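Local atomic coordinates of NAD nucleotidase (Haemophilus influenzae, PDB entry 3ZTV), a protein that degrades NAD in the periplasm to adenosine and nicotinamide riboside, acting as a zinc-dependent pyrophosphatase and 5'-nucleotidase. Residues A[426-440]-A[536-550]. Sequence-based numbering, arbitrary orientation.
Sequences AYTFLPFGNTLYTYK and YEGVDTYLPDAESFI. With ADN (adenosine), chain D.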
loop_
_atom_site.group_PDB
_atom_site.type_symbol
_atom_site.label_atom_id
_atom_site.label_comp_id
_atom_site.label_asym_id
_atom_site.label_seq_id
_atom_site.Cartn_x
_atom_site.Cartn_y
_atom_site.Cartn_z
ATOM N N ALA A 426 37.587 18.099 -10.755
ATOM C CA ALA A 426 36.631 17.036 -11.083
ATOM C C ALA A 426 35.946 17.283 -12.422
ATOM O O ALA A 426 35.756 16.360 -13.215
ATOM C CB ALA A 426 35.592 16.879 -9.982
ATOM N N TYR A 427 35.583 18.534 -12.668
ATOM C CA TYR A 427 34.977 18.916 -13.934
ATOM C C TYR A 427 35.988 18.890 -15.083
ATOM O O TYR A 427 35.611 18.774 -16.245
ATOM C CB TYR A 427 34.292 20.277 -13.811
ATOM C CG TYR A 427 32.926 20.193 -13.161
ATOM C CD1 TYR A 427 32.782 20.180 -11.778
ATOM C CD2 TYR A 427 31.782 20.118 -13.939
ATOM C CE1 TYR A 427 31.528 20.099 -11.190
ATOM C CE2 TYR A 427 30.533 20.034 -13.365
ATOM C CZ TYR A 427 30.408 20.028 -11.993
ATOM O OH TYR A 427 29.153 19.945 -11.435
ATOM N N THR A 428 37.273 18.975 -14.743
ATOM C CA THR A 428 38.347 18.802 -15.718
ATOM C C THR A 428 38.558 17.327 -16.051
ATOM O O THR A 428 38.766 16.972 -17.215
ATOM C CB THR A 428 39.673 19.391 -15.192
ATOM O OG1 THR A 428 39.524 20.803 -15.009
ATOM C CG2 THR A 428 40.812 19.123 -16.171
ATOM N N PHE A 429 38.512 16.477 -15.027
ATOM C CA PHE A 429 38.660 15.036 -15.203
ATOM C C PHE A 429 37.554 14.491 -16.108
ATOM O O PHE A 429 37.788 13.593 -16.918
ATOM C CB PHE A 429 38.575 14.305 -13.855
ATOM C CG PHE A 429 39.744 14.545 -12.939
ATOM C CD1 PHE A 429 40.973 14.948 -13.435
ATOM C CD2 PHE A 429 39.612 14.348 -11.573
ATOM C CE1 PHE A 429 42.044 15.159 -12.581
ATOM C CE2 PHE A 429 40.678 14.561 -10.721
ATOM C CZ PHE A 429 41.895 14.967 -11.229
ATOM N N LEU A 430 36.351 15.039 -15.951
ATOM C CA LEU A 430 35.145 14.496 -16.570
ATOM C C LEU A 430 34.393 15.598 -17.293
ATOM O O LEU A 430 33.532 16.255 -16.699
ATOM C CB LEU A 430 34.254 13.897 -15.490
ATOM C CG LEU A 430 34.898 12.754 -14.711
ATOM C CD1 LEU A 430 34.188 12.552 -13.388
ATOM C CD2 LEU A 430 34.910 11.471 -15.530
ATOM N N PRO A 431 34.713 15.803 -18.579
ATOM C CA PRO A 431 34.205 16.940 -19.351
ATOM C C PRO A 431 32.952 16.660 -20.183
ATOM O O PRO A 431 32.462 17.581 -20.839
ATOM C CB PRO A 431 35.370 17.238 -20.294
ATOM C CG PRO A 431 35.933 15.887 -20.587
ATOM C CD PRO A 431 35.773 15.079 -19.307
ATOM N N PHE A 432 32.439 15.434 -20.161
ATOM C CA PHE A 432 31.373 15.049 -21.087
ATOM C C PHE A 432 29.947 15.308 -20.594
ATOM O O PHE A 432 28.997 15.277 -21.382
ATOM C CB PHE A 432 31.524 13.585 -21.495
ATOM C CG PHE A 432 32.726 13.319 -22.353
ATOM C CD1 PHE A 432 32.814 13.854 -23.629
ATOM C CD2 PHE A 432 33.761 12.526 -21.891
ATOM C CE1 PHE A 432 33.920 13.603 -24.426
ATOM C CE2 PHE A 432 34.867 12.271 -22.680
ATOM C CZ PHE A 432 34.948 12.812 -23.949
ATOM N N GLY A 433 29.797 15.551 -19.298
ATOM C CA GLY A 433 28.489 15.835 -18.735
ATOM C C GLY A 433 27.546 14.644 -18.644
ATOM O O GLY A 433 26.330 14.804 -18.751
ATOM N N ASN A 434 28.095 13.449 -18.442
ATOM C CA ASN A 434 27.252 12.269 -18.261
ATOM C C ASN A 434 26.583 12.248 -16.900
ATOM O O ASN A 434 27.084 12.841 -15.945
ATOM C CB ASN A 434 28.072 10.984 -18.387
ATOM C CG ASN A 434 28.672 10.800 -19.758
ATOM O OD1 ASN A 434 28.060 11.127 -20.776
ATOM N ND2 ASN A 434 29.885 10.261 -19.794
ATOM N N THR A 435 25.457 11.543 -16.815
ATOM C CA THR A 435 24.855 11.227 -15.528
ATOM C C THR A 435 24.893 9.711 -15.353
ATOM O O THR A 435 25.084 8.971 -16.317
ATOM C CB THR A 435 23.395 11.708 -15.445
ATOM O OG1 THR A 435 22.681 11.222 -16.585
ATOM C CG2 THR A 435 23.323 13.234 -15.404
ATOM N N LEU A 436 24.694 9.259 -14.124
ATOM C CA LEU A 436 24.640 7.832 -13.829
ATOM C C LEU A 436 23.290 7.250 -14.259
ATOM O O LEU A 436 22.233 7.820 -13.954
ATOM C CB LEU A 436 24.859 7.608 -12.337
ATOM C CG LEU A 436 24.809 6.171 -11.815
ATOM C CD1 LEU A 436 25.952 5.337 -12.367
ATOM C CD2 LEU A 436 24.867 6.188 -10.301
ATOM N N TYR A 437 23.333 6.111 -14.951
ATOM C CA TYR A 437 22.153 5.445 -15.502
ATOM C C TYR A 437 22.173 3.990 -15.021
ATOM O O TYR A 437 23.236 3.358 -15.034
ATOM C CB TYR A 437 22.224 5.477 -17.036
ATOM C CG TYR A 437 20.892 5.235 -17.714
ATOM C CD1 TYR A 437 20.369 3.954 -17.831
ATOM C CD2 TYR A 437 20.143 6.295 -18.207
ATOM C CE1 TYR A 437 19.138 3.736 -18.431
ATOM C CE2 TYR A 437 18.915 6.086 -18.803
ATOM C CZ TYR A 437 18.420 4.802 -18.913
ATOM O OH TYR A 437 17.193 4.577 -19.506
ATOM N N THR A 438 21.035 3.443 -14.591
ATOM C CA THR A 438 21.021 2.045 -14.143
ATOM C C THR A 438 20.074 1.156 -14.931
ATOM O O THR A 438 19.059 1.615 -15.460
ATOM C CB THR A 438 20.692 1.888 -12.626
ATOM O OG1 THR A 438 19.328 2.260 -12.373
ATOM C CG2 THR A 438 21.624 2.730 -11.766
ATOM N N TYR A 439 20.422 -0.128 -14.976
ATOM C CA TYR A 439 19.562 -1.190 -15.482
ATOM C C TYR A 439 19.542 -2.330 -14.478
ATOM O O TYR A 439 20.513 -2.554 -13.754
ATOM C CB TYR A 439 20.103 -1.760 -16.792
ATOM C CG TYR A 439 20.008 -0.852 -17.995
ATOM C CD1 TYR A 439 18.773 -0.493 -18.525
ATOM C CD2 TYR A 439 21.156 -0.386 -18.635
ATOM C CE1 TYR A 439 18.681 0.321 -19.631
ATOM C CE2 TYR A 439 21.073 0.427 -19.751
ATOM C CZ TYR A 439 19.828 0.772 -20.245
ATOM O OH TYR A 439 19.731 1.582 -21.344
ATOM N N LYS A 440 18.432 -3.063 -14.449
ATOM C CA LYS A 440 18.331 -4.288 -13.661
ATOM C C LYS A 440 18.396 -5.432 -14.663
ATOM O O LYS A 440 17.496 -5.584 -15.483
ATOM C CB LYS A 440 17.003 -4.321 -12.901
ATOM C CG LYS A 440 16.833 -5.517 -11.975
ATOM C CD LYS A 440 17.690 -5.389 -10.730
ATOM C CE LYS A 440 17.299 -6.431 -9.693
ATOM N NZ LYS A 440 18.191 -6.400 -8.503
ATOM N N TYR A 536 13.796 -4.043 -18.075
ATOM C CA TYR A 536 15.119 -3.807 -17.503
ATOM C C TYR A 536 15.187 -2.565 -16.616
ATOM O O TYR A 536 16.245 -2.216 -16.097
ATOM C CB TYR A 536 16.174 -3.794 -18.609
ATOM C CG TYR A 536 16.197 -5.112 -19.344
ATOM C CD1 TYR A 536 16.777 -6.235 -18.769
ATOM C CD2 TYR A 536 15.602 -5.246 -20.590
ATOM C CE1 TYR A 536 16.781 -7.453 -19.428
ATOM C CE2 TYR A 536 15.603 -6.460 -21.255
ATOM C CZ TYR A 536 16.195 -7.556 -20.670
ATOM O OH TYR A 536 16.195 -8.760 -21.339
ATOM N N GLU A 537 14.044 -1.910 -16.436
ATOM C CA GLU A 537 13.903 -0.881 -15.410
ATOM C C GLU A 537 14.905 0.271 -15.569
ATOM O O GLU A 537 15.355 0.852 -14.579
ATOM C CB GLU A 537 14.025 -1.513 -14.012
ATOM C CG GLU A 537 13.073 -2.686 -13.792
ATOM C CD GLU A 537 13.221 -3.343 -12.430
ATOM O OE1 GLU A 537 13.807 -2.729 -11.511
ATOM O OE2 GLU A 537 12.741 -4.487 -12.275
ATOM N N GLY A 538 15.241 0.612 -16.808
ATOM C CA GLY A 538 16.227 1.651 -17.046
ATOM C C GLY A 538 15.830 2.974 -16.422
ATOM O O GLY A 538 14.670 3.403 -16.523
ATOM N N VAL A 539 16.791 3.627 -15.777
ATOM C CA VAL A 539 16.548 4.946 -15.213
ATOM C C VAL A 539 17.779 5.855 -15.234
ATOM O O VAL A 539 18.894 5.448 -14.874
ATOM C CB VAL A 539 15.971 4.843 -13.784
ATOM C CG1 VAL A 539 16.900 4.060 -12.889
ATOM C CG2 VAL A 539 15.689 6.224 -13.204
ATOM N N ASP A 540 17.560 7.087 -15.680
ATOM C CA ASP A 540 18.557 8.142 -15.585
ATOM C C ASP A 540 18.417 8.744 -14.192
ATOM O O ASP A 540 17.380 9.324 -13.860
ATOM C CB ASP A 540 18.304 9.208 -16.660
ATOM C CG ASP A 540 19.441 10.217 -16.779
ATOM O OD1 ASP A 540 20.210 10.384 -15.809
ATOM O OD2 ASP A 540 19.555 10.851 -17.853
ATOM N N THR A 541 19.443 8.587 -13.363
ATOM C CA THR A 541 19.393 9.102 -11.996
ATOM C C THR A 541 19.545 10.626 -11.894
ATOM O O THR A 541 19.274 11.202 -10.841
ATOM C CB THR A 541 20.514 8.514 -11.119
ATOM O OG1 THR A 541 21.784 9.001 -11.584
ATOM C CG2 THR A 541 20.479 6.992 -11.142
ATOM N N TYR A 542 20.033 11.253 -12.965
ATOM C CA TYR A 542 20.349 12.692 -12.974
ATOM C C TYR A 542 21.455 13.080 -11.987
ATOM O O TYR A 542 21.597 14.244 -11.617
ATOM C CB TYR A 542 19.081 13.547 -12.807
ATOM C CG TYR A 542 18.074 13.263 -13.901
ATOM C CD1 TYR A 542 18.396 13.473 -15.239
ATOM C CD2 TYR A 542 16.822 12.748 -13.603
ATOM C CE1 TYR A 542 17.495 13.180 -16.243
ATOM C CE2 TYR A 542 15.909 12.467 -14.606
ATOM C CZ TYR A 542 16.252 12.682 -15.919
ATOM O OH TYR A 542 15.344 12.398 -16.922
ATOM N N LEU A 543 22.266 12.099 -11.597
ATOM C CA LEU A 543 23.457 12.339 -10.782
ATOM C C LEU A 543 24.672 12.562 -11.688
ATOM O O LEU A 543 25.144 11.624 -12.331
ATOM C CB LEU A 543 23.706 11.129 -9.881
ATOM C CG LEU A 543 22.596 10.835 -8.862
ATOM C CD1 LEU A 543 22.733 9.441 -8.261
ATOM C CD2 LEU A 543 22.588 11.904 -7.776
ATOM N N PRO A 544 25.183 13.803 -11.759
ATOM C CA PRO A 544 26.264 14.078 -12.715
ATOM C C PRO A 544 27.615 13.462 -12.339
ATOM O O PRO A 544 27.982 13.390 -11.159
ATOM C CB PRO A 544 26.373 15.612 -12.714
ATOM C CG PRO A 544 25.128 16.104 -12.059
ATOM C CD PRO A 544 24.708 15.027 -11.092
ATOM N N ASP A 545 28.352 13.058 -13.371
ATOM C CA ASP A 545 29.642 12.386 -13.194
ATOM C C ASP A 545 30.686 13.160 -12.381
ATOM O O ASP A 545 31.311 12.598 -11.484
ATOM C CB ASP A 545 30.227 11.902 -14.535
ATOM C CG ASP A 545 30.292 12.991 -15.616
ATOM O OD1 ASP A 545 30.104 14.187 -15.311
ATOM O OD2 ASP A 545 30.552 12.628 -16.789
ATOM N N ALA A 546 30.861 14.447 -12.667
ATOM C CA ALA A 546 31.851 15.236 -11.938
ATOM C C ALA A 546 31.455 15.349 -10.467
ATOM O O ALA A 546 32.307 15.335 -9.572
ATOM C CB ALA A 546 32.008 16.611 -12.566
ATOM N N GLU A 547 30.152 15.470 -10.221
ATOM C CA GLU A 547 29.652 15.539 -8.853
ATOM C C GLU A 547 29.853 14.216 -8.098
ATOM O O GLU A 547 30.114 14.223 -6.897
ATOM C CB GLU A 547 28.186 15.994 -8.823
ATOM C CG GLU A 547 27.982 17.423 -9.344
ATOM C CD GLU A 547 28.611 18.484 -8.454
ATOM O OE1 GLU A 547 28.878 18.196 -7.274
ATOM O OE2 GLU A 547 28.833 19.619 -8.937
ATOM N N SER A 548 29.764 13.093 -8.803
ATOM C CA SER A 548 30.076 11.796 -8.193
ATOM C C SER A 548 31.540 11.744 -7.754
ATOM O O SER A 548 31.870 11.257 -6.665
ATOM C CB SER A 548 29.803 10.664 -9.182
ATOM O OG SER A 548 28.427 10.577 -9.500
ATOM N N PHE A 549 32.419 12.265 -8.603
ATOM C CA PHE A 549 33.836 12.308 -8.285
ATOM C C PHE A 549 34.084 13.160 -7.049
ATOM O O PHE A 549 34.833 12.767 -6.161
ATOM C CB PHE A 549 34.655 12.815 -9.468
ATOM C CG PHE A 549 36.119 12.504 -9.348
ATOM C CD1 PHE A 549 36.920 13.222 -8.480
ATOM C CD2 PHE A 549 36.678 11.456 -10.057
ATOM C CE1 PHE A 549 38.261 12.926 -8.349
ATOM C CE2 PHE A 549 38.021 11.157 -9.928
ATOM C CZ PHE A 549 38.809 11.894 -9.069
ATOM N N ILE A 550 33.438 14.322 -6.982
ATOM C CA ILE A 550 33.530 15.175 -5.799
ATOM C C ILE A 550 33.067 14.456 -4.517
ATOM O O ILE A 550 33.737 14.524 -3.484
ATOM C CB ILE A 550 32.754 16.493 -6.005
ATOM C CG1 ILE A 550 33.502 17.386 -6.992
ATOM C CG2 ILE A 550 32.535 17.210 -4.687
ATOM C CD1 ILE A 550 32.622 18.454 -7.617
HETATM O "O5'" ADN D . 36.811 10.415 -29.129
HETATM C "C5'" ADN D . 35.637 9.601 -29.142
HETATM C "C4'" ADN D . 35.670 8.673 -27.933
HETATM O "O4'" ADN D . 35.522 9.429 -26.728
HETATM C "C3'" ADN D . 34.543 7.659 -27.932
HETATM O "O3'" ADN D . 34.928 6.454 -28.601
HETATM C "C2'" ADN D . 34.298 7.420 -26.455
HETATM O "O2'" ADN D . 35.151 6.383 -25.954
HETATM C "C1'" ADN D . 34.698 8.726 -25.797
HETATM N N9 ADN D . 33.485 9.526 -25.515
HETATM C C8 ADN D . 32.908 10.449 -26.310
HETATM N N7 ADN D . 31.806 10.979 -25.711
HETATM C C5 ADN D . 31.667 10.379 -24.508
HETATM C C6 ADN D . 30.738 10.453 -23.357
HETATM N N6 ADN D . 29.675 11.289 -23.344
HETATM N N1 ADN D . 30.980 9.647 -22.305
HETATM C C2 ADN D . 32.024 8.799 -22.273
HETATM N N3 ADN D . 32.905 8.679 -23.276
HETATM C C4 ADN D . 32.782 9.433 -24.391
HETATM O O HOH W 1 30.910 16.346 -16.824
HETATM O O HOH W 2 32.723 13.197 -18.412
HETATM O O HOH W 3 31.281 9.895 -17.134
HETATM O O HOH W 4 17.594 0.174 -13.012
#
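Ala546 sets its methyl squarely over the face of the Tyr427 ring, CB 3.5 Å from the ring centroid. The hydroxyl of Tyr427 then donates to Glu547, OH to OE2 2.5 Å, on the anti side of the carboxylate. Glu547 OE1 is taken by Thr79, so both carboxylate oxygens are held. Ala426 CB packs against Ile550 CG1. Phe429 turns an edge to the face of Phe549, planes at 62°, and helix 386-396 covers Leu430 and Phe549. This helix-on-helix end is the tightly packed part.

Asp545 starts helix 545-555. Asp545 N donates to Asn434 O (2.9 Å), and Asp545 OD2 takes a weak bond from Asn434 N. Three waters on its carboxylate reach Leu430 O, Gly433 N, Phe432 N and Asn434 ND2. This network ties the helix start to the adenine-binding loop and probably helps to hold it. Phe432 lays a ring face on the base. Asn434 OD1 accepts from adenosine N6, and Asn434 ND2 donates to adenosine N1 (2.8 Å).

Strand 539-544 is the outermost strand of a five-stranded mixed sheet in the C-terminal, nucleotide-binding domain. It runs antiparallel to strand 435-442, and a beta bulge shifts the register between Thr435 and Tyr437. At the bulge Leu436 O accepts from both N and OG1 of Thr541. With CG anti to the backbone N (chi1 -170°), the Asp540 carboxylate reaches across to Thr435. Asp540 OD1 receives Thr435 OG1 (2.7 Å) and Tyr542 N from opposite faces of the carboxylate. The latter bond closes an Asx turn. The Tyr542 side chain lies about 4 Å from a bound zinc ion (nearest atoms).

Further along, pairing stays regular. Thr438 and Val539 bond both ways, and Lys440 N donates almost straight to Tyr536 O (176°). The Tyr437 ring lies over the backbone, with Val539 O 3.4 Å above its plane. The exposed turn at Glu537 and Gly538 is looser. There a water links Glu537 O to Thr438 OG1, and Glu537 OE2 forms a salt bridge with Arg508.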